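Local coordinates for MmcQ/YjbR family DNA-binding protein (Pseudomonas syringae pv. tomato, PDB 3H9X) that is of unproven function but adopts the "double wing" motif of the MmcQ/YjbR family and probably binds DNA, at residues A[20-32]-A[37-49]. Numbering follows the deposited sequence.
Sequences HPWEKFPDYAVFR and DKWYALLMDIPAE
V30 on strand 29-32 presses CG1 onto W39 of strand 39-47; the two strands form an antiparallel beta hairpin at one edge of the five-stranded antiparallel sheet. That methyl sits over the six-membered ring, 3.5 Å from V30 CG1 to the W39 ring centroid, a CH-pi contact. W39 can be followed outward: CB leaves the same sheet face as V30, and CG anti to the carbonyl carbon (chi1 -63°) with chi2 near 7° lays the indole over V30. CD1 meets R32 CB, NE1 and CE2 lie near V30 CG2, and CD2, CE2, CE3, CZ2, CZ3 and CH2 pack on V30 CG1. CZ3 and CH2 also meet W22, with W39 CH2 3.5 Å from W22 CH2 and the indole planes 75° apart. Near the other end the roles are reversed: the Y28 ring takes M44 CG over its centre, with M44 SE (selenomethionine) 4.5 Å from the Y28 ring centroid, a Met-aromatic contact, and F25 CB against the opposite face. On the other side of the sheet, F31 CB rests over the Y40 ring and against A41 CB, while F6 of helix 3-13 meets the F31 ring edge-to-face. A29 and L43 exchange two backbone bonds, A29 N to L43 O being 2.8 Å. Y40 and A41 both face F31, a classic beta bulge in which Y40 N bonds F31 O at 2.8 Å. D27 and D45 carboxylates lie close, but D45 has a salt bridge to R58, which probably eases their repulsion. Backbone bonds thus fix the register, while V30-W39 and F31-Y40 hold the short edge strand by apolar contact rather than charge.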
loop_
_atom_site.group_PDB
_atom_site.type_symbol
_atom_site.label_atom_id
_atom_site.label_comp_id
_atom_site.label_asym_id
_atom_site.label_seq_id
_atom_site.Cartn_x
_atom_site.Cartn_y
_atom_site.Cartn_z
ATOM N N HIS A 20 2.713 -0.888 14.088
ATOM C CA HIS A 20 2.158 0.455 14.169
ATOM C C HIS A 20 3.191 1.363 14.786
ATOM O O HIS A 20 3.186 1.598 15.994
ATOM C CB HIS A 20 0.892 0.442 15.020
ATOM C CG HIS A 20 -0.095 -0.595 14.594
ATOM N ND1 HIS A 20 -0.871 -0.462 13.465
ATOM C CD2 HIS A 20 -0.358 -1.828 15.087
ATOM C CE1 HIS A 20 -1.566 -1.568 13.276
ATOM N NE2 HIS A 20 -1.273 -2.413 14.248
ATOM N N PRO A 21 4.102 1.888 13.957
ATOM C CA PRO A 21 5.174 2.781 14.389
ATOM C C PRO A 21 4.721 4.107 14.958
ATOM O O PRO A 21 5.317 4.606 15.904
ATOM C CB PRO A 21 5.991 2.978 13.119
ATOM C CG PRO A 21 5.748 1.727 12.358
ATOM C CD PRO A 21 4.269 1.536 12.541
ATOM N N TRP A 22 3.681 4.680 14.359
ATOM C CA TRP A 22 3.147 5.980 14.767
ATOM C C TRP A 22 2.117 5.912 15.873
ATOM O O TRP A 22 1.065 5.306 15.723
ATOM C CB TRP A 22 2.517 6.689 13.570
ATOM C CG TRP A 22 3.473 6.926 12.464
ATOM C CD1 TRP A 22 4.343 7.971 12.336
ATOM C CD2 TRP A 22 3.699 6.074 11.342
ATOM N NE1 TRP A 22 5.098 7.822 11.193
ATOM C CE2 TRP A 22 4.716 6.664 10.561
ATOM C CE3 TRP A 22 3.131 4.865 10.909
ATOM C CZ2 TRP A 22 5.186 6.087 9.388
ATOM C CZ3 TRP A 22 3.605 4.292 9.738
ATOM C CH2 TRP A 22 4.615 4.907 8.992
ATOM N N GLU A 23 2.424 6.564 16.981
ATOM C CA GLU A 23 1.534 6.594 18.124
ATOM C C GLU A 23 0.341 7.472 17.798
ATOM O O GLU A 23 -0.792 7.162 18.152
ATOM C CB GLU A 23 2.284 7.152 19.339
ATOM C CG GLU A 23 2.886 8.566 19.139
ATOM C CD GLU A 23 4.112 8.621 18.205
ATOM O OE1 GLU A 23 5.218 8.199 18.620
ATOM O OE2 GLU A 23 3.964 9.093 17.053
ATOM N N LYS A 24 0.619 8.573 17.112
ATOM C CA LYS A 24 -0.396 9.546 16.722
ATOM C C LYS A 24 -1.425 8.970 15.755
ATOM O O LYS A 24 -2.576 9.403 15.737
ATOM C CB LYS A 24 0.285 10.773 16.095
ATOM C CG LYS A 24 1.031 11.671 17.090
ATOM C CD LYS A 24 2.137 12.501 16.414
ATOM C CE LYS A 24 1.640 13.367 15.238
ATOM N NZ LYS A 24 0.837 14.572 15.632
ATOM N N PHE A 25 -1.006 7.994 14.954
ATOM C CA PHE A 25 -1.897 7.368 13.984
ATOM C C PHE A 25 -2.028 5.865 14.199
ATOM O O PHE A 25 -1.281 5.085 13.614
ATOM C CB PHE A 25 -1.400 7.636 12.567
ATOM C CG PHE A 25 -1.253 9.089 12.249
ATOM C CD1 PHE A 25 -0.123 9.790 12.650
ATOM C CD2 PHE A 25 -2.259 9.769 11.579
ATOM C CE1 PHE A 25 -0.000 11.148 12.384
ATOM C CE2 PHE A 25 -2.144 11.124 11.309
ATOM C CZ PHE A 25 -1.016 11.814 11.713
ATOM N N PRO A 26 -2.996 5.440 15.031
ATOM C CA PRO A 26 -3.234 4.028 15.332
ATOM C C PRO A 26 -3.538 3.189 14.098
ATOM O O PRO A 26 -3.288 1.991 14.084
ATOM C CB PRO A 26 -4.425 4.080 16.283
ATOM C CG PRO A 26 -4.270 5.401 16.940
ATOM C CD PRO A 26 -3.943 6.284 15.778
ATOM N N ASP A 27 -4.085 3.825 13.070
ATOM C CA ASP A 27 -4.447 3.133 11.840
ATOM C C ASP A 27 -3.314 2.800 10.922
ATOM O O ASP A 27 -3.279 1.714 10.337
ATOM C CB ASP A 27 -5.443 3.944 11.048
ATOM C CG ASP A 27 -6.793 3.877 11.640
ATOM O OD1 ASP A 27 -7.705 4.517 11.084
ATOM O OD2 ASP A 27 -6.941 3.167 12.668
ATOM N N TYR A 28 -2.406 3.750 10.752
ATOM C CA TYR A 28 -1.267 3.520 9.888
ATOM C C TYR A 28 -0.571 2.248 10.357
ATOM O O TYR A 28 -0.243 2.117 11.529
ATOM C CB TYR A 28 -0.315 4.715 9.950
ATOM C CG TYR A 28 -0.906 6.006 9.426
ATOM C CD1 TYR A 28 -0.089 7.072 9.067
ATOM C CD2 TYR A 28 -2.279 6.152 9.262
ATOM C CE1 TYR A 28 -0.629 8.252 8.549
ATOM C CE2 TYR A 28 -2.827 7.322 8.747
ATOM C CZ TYR A 28 -2.003 8.365 8.390
ATOM O OH TYR A 28 -2.562 9.505 7.858
ATOM N N ALA A 29 -0.369 1.303 9.444
ATOM C CA ALA A 29 0.280 0.043 9.772
ATOM C C ALA A 29 1.283 -0.318 8.692
ATOM O O ALA A 29 0.980 -0.213 7.510
ATOM C CB ALA A 29 -0.753 -1.055 9.891
ATOM N N VAL A 30 2.483 -0.732 9.091
ATOM C CA VAL A 30 3.501 -1.120 8.114
ATOM C C VAL A 30 3.719 -2.630 8.131
ATOM O O VAL A 30 3.452 -3.295 9.127
ATOM C CB VAL A 30 4.878 -0.378 8.340
ATOM C CG1 VAL A 30 4.667 1.119 8.410
ATOM C CG2 VAL A 30 5.568 -0.878 9.577
ATOM N N PHE A 31 4.170 -3.168 7.006
ATOM C CA PHE A 31 4.434 -4.592 6.898
ATOM C C PHE A 31 5.867 -4.756 6.433
ATOM O O PHE A 31 6.227 -4.291 5.351
ATOM C CB PHE A 31 3.482 -5.248 5.897
ATOM C CG PHE A 31 2.047 -5.210 6.327
ATOM C CD1 PHE A 31 1.363 -4.002 6.394
ATOM C CD2 PHE A 31 1.385 -6.377 6.697
ATOM C CE1 PHE A 31 0.046 -3.951 6.829
ATOM C CE2 PHE A 31 0.065 -6.341 7.134
ATOM C CZ PHE A 31 -0.606 -5.124 7.198
ATOM N N ARG A 32 6.692 -5.399 7.250
ATOM C CA ARG A 32 8.084 -5.596 6.878
ATOM C C ARG A 32 8.551 -7.026 7.088
ATOM O O ARG A 32 7.809 -7.868 7.594
ATOM C CB ARG A 32 8.982 -4.654 7.671
ATOM C CG ARG A 32 9.023 -4.931 9.154
ATOM C CD ARG A 32 8.245 -3.892 9.931
ATOM N NE ARG A 32 8.420 -4.083 11.365
ATOM C CZ ARG A 32 9.574 -3.914 12.006
ATOM N NH1 ARG A 32 9.647 -4.114 13.315
ATOM N NH2 ARG A 32 10.653 -3.533 11.342
ATOM N N ASP A 37 14.023 -5.984 8.236
ATOM C CA ASP A 37 13.079 -4.999 8.743
ATOM C C ASP A 37 12.684 -3.987 7.656
ATOM O O ASP A 37 12.328 -2.842 7.957
ATOM C CB ASP A 37 13.690 -4.263 9.944
ATOM C CG ASP A 37 14.040 -5.197 11.101
ATOM O OD1 ASP A 37 14.637 -4.715 12.093
ATOM O OD2 ASP A 37 13.723 -6.410 11.030
ATOM N N LYS A 38 12.742 -4.403 6.395
ATOM C CA LYS A 38 12.373 -3.510 5.303
ATOM C C LYS A 38 10.870 -3.531 5.035
ATOM O O LYS A 38 10.260 -4.597 4.897
ATOM C CB LYS A 38 13.134 -3.865 4.020
ATOM C CG LYS A 38 14.623 -3.582 4.085
ATOM C CD LYS A 38 15.268 -3.648 2.716
ATOM C CE LYS A 38 16.750 -3.306 2.810
ATOM N NZ LYS A 38 17.383 -3.013 1.485
ATOM N N TRP A 39 10.283 -2.337 4.970
ATOM C CA TRP A 39 8.856 -2.165 4.724
ATOM C C TRP A 39 8.549 -2.550 3.297
ATOM O O TRP A 39 9.284 -2.171 2.392
ATOM C CB TRP A 39 8.456 -0.702 4.906
ATOM C CG TRP A 39 8.648 -0.158 6.280
ATOM C CD1 TRP A 39 9.261 -0.775 7.343
ATOM C CD2 TRP A 39 8.207 1.114 6.756
ATOM N NE1 TRP A 39 9.221 0.034 8.444
ATOM C CE2 TRP A 39 8.581 1.203 8.113
ATOM C CE3 TRP A 39 7.526 2.193 6.167
ATOM C CZ2 TRP A 39 8.301 2.329 8.893
ATOM C CZ3 TRP A 39 7.247 3.308 6.943
ATOM C CH2 TRP A 39 7.635 3.367 8.290
ATOM N N TYR A 40 7.466 -3.292 3.090
ATOM C CA TYR A 40 7.078 -3.681 1.742
ATOM C C TYR A 40 5.606 -3.348 1.512
ATOM O O TYR A 40 5.071 -3.577 0.441
ATOM C CB TYR A 40 7.368 -5.181 1.521
ATOM C CG TYR A 40 6.474 -6.151 2.274
ATOM C CD1 TYR A 40 5.206 -6.479 1.788
ATOM C CD2 TYR A 40 6.893 -6.741 3.468
ATOM C CE1 TYR A 40 4.369 -7.371 2.472
ATOM C CE2 TYR A 40 6.059 -7.637 4.163
ATOM C CZ TYR A 40 4.794 -7.944 3.656
ATOM O OH TYR A 40 3.943 -8.798 4.329
ATOM N N ALA A 41 4.985 -2.772 2.535
ATOM C CA ALA A 41 3.577 -2.401 2.513
ATOM C C ALA A 41 3.256 -1.379 3.617
ATOM O O ALA A 41 3.613 -1.578 4.782
ATOM C CB ALA A 41 2.721 -3.647 2.697
ATOM N N LEU A 42 2.583 -0.291 3.237
ATOM C CA LEU A 42 2.195 0.773 4.167
ATOM C C LEU A 42 0.681 0.998 4.082
ATOM O O LEU A 42 0.170 1.545 3.098
ATOM C CB LEU A 42 2.897 2.082 3.801
ATOM C CG LEU A 42 3.340 3.074 4.887
ATOM C CD1 LEU A 42 3.506 4.432 4.225
ATOM C CD2 LEU A 42 2.346 3.172 6.026
ATOM N N LEU A 43 -0.025 0.581 5.123
ATOM C CA LEU A 43 -1.467 0.724 5.189
ATOM C C LEU A 43 -1.775 2.023 5.908
ATOM O O LEU A 43 -1.238 2.269 6.980
ATOM C CB LEU A 43 -2.058 -0.448 5.968
ATOM C CG LEU A 43 -3.551 -0.429 6.236
ATOM C CD1 LEU A 43 -4.274 -0.575 4.939
ATOM C CD2 LEU A 43 -3.915 -1.536 7.194
HETATM N N MSE A 44 -2.629 2.854 5.316
HETATM C CA MSE A 44 -3.008 4.126 5.923
HETATM C C MSE A 44 -4.437 4.518 5.637
HETATM O O MSE A 44 -4.999 4.166 4.611
HETATM C CB MSE A 44 -2.139 5.260 5.403
HETATM C CG MSE A 44 -0.673 5.157 5.712
HETATM SE SE MSE A 44 0.302 6.625 4.850
HETATM C CE MSE A 44 0.535 5.842 3.103
ATOM N N ASP A 45 -4.999 5.283 6.559
ATOM C CA ASP A 45 -6.343 5.817 6.440
ATOM C C ASP A 45 -6.121 7.316 6.271
ATOM O O ASP A 45 -5.726 7.982 7.223
ATOM C CB ASP A 45 -7.118 5.558 7.722
ATOM C CG ASP A 45 -8.455 6.257 7.740
ATOM O OD1 ASP A 45 -9.303 5.920 6.880
ATOM O OD2 ASP A 45 -8.656 7.134 8.613
ATOM N N ILE A 46 -6.366 7.848 5.076
ATOM C CA ILE A 46 -6.121 9.271 4.831
ATOM C C ILE A 46 -7.272 10.042 4.196
ATOM O O ILE A 46 -8.221 9.452 3.673
ATOM C CB ILE A 46 -4.890 9.478 3.909
ATOM C CG1 ILE A 46 -5.152 8.828 2.546
ATOM C CG2 ILE A 46 -3.652 8.888 4.555
ATOM C CD1 ILE A 46 -4.153 9.190 1.470
ATOM N N PRO A 47 -7.204 11.387 4.248
ATOM C CA PRO A 47 -8.244 12.233 3.661
ATOM C C PRO A 47 -8.179 12.085 2.131
ATOM O O PRO A 47 -7.120 12.249 1.536
ATOM C CB PRO A 47 -7.842 13.634 4.120
ATOM C CG PRO A 47 -7.159 13.382 5.422
ATOM C CD PRO A 47 -6.301 12.197 5.092
ATOM N N ALA A 48 -9.303 11.766 1.502
ATOM C CA ALA A 48 -9.338 11.588 0.061
ATOM C C ALA A 48 -8.537 12.663 -0.684
ATOM O O ALA A 48 -7.794 12.353 -1.628
ATOM C CB ALA A 48 -10.783 11.570 -0.422
ATOM N N GLU A 49 -8.670 13.915 -0.238
ATOM C CA GLU A 49 -7.986 15.065 -0.856
ATOM C C GLU A 49 -6.463 14.893 -1.029
ATOM O O GLU A 49 -5.935 15.192 -2.096
ATOM C CB GLU A 49 -8.274 16.345 -0.048
ATOM C CG GLU A 49 -7.653 16.350 1.355
ATOM C CD GLU A 49 -7.291 17.762 1.856
ATOM O OE1 GLU A 49 -6.610 18.523 1.102
ATOM O OE2 GLU A 49 -7.661 18.101 3.020
#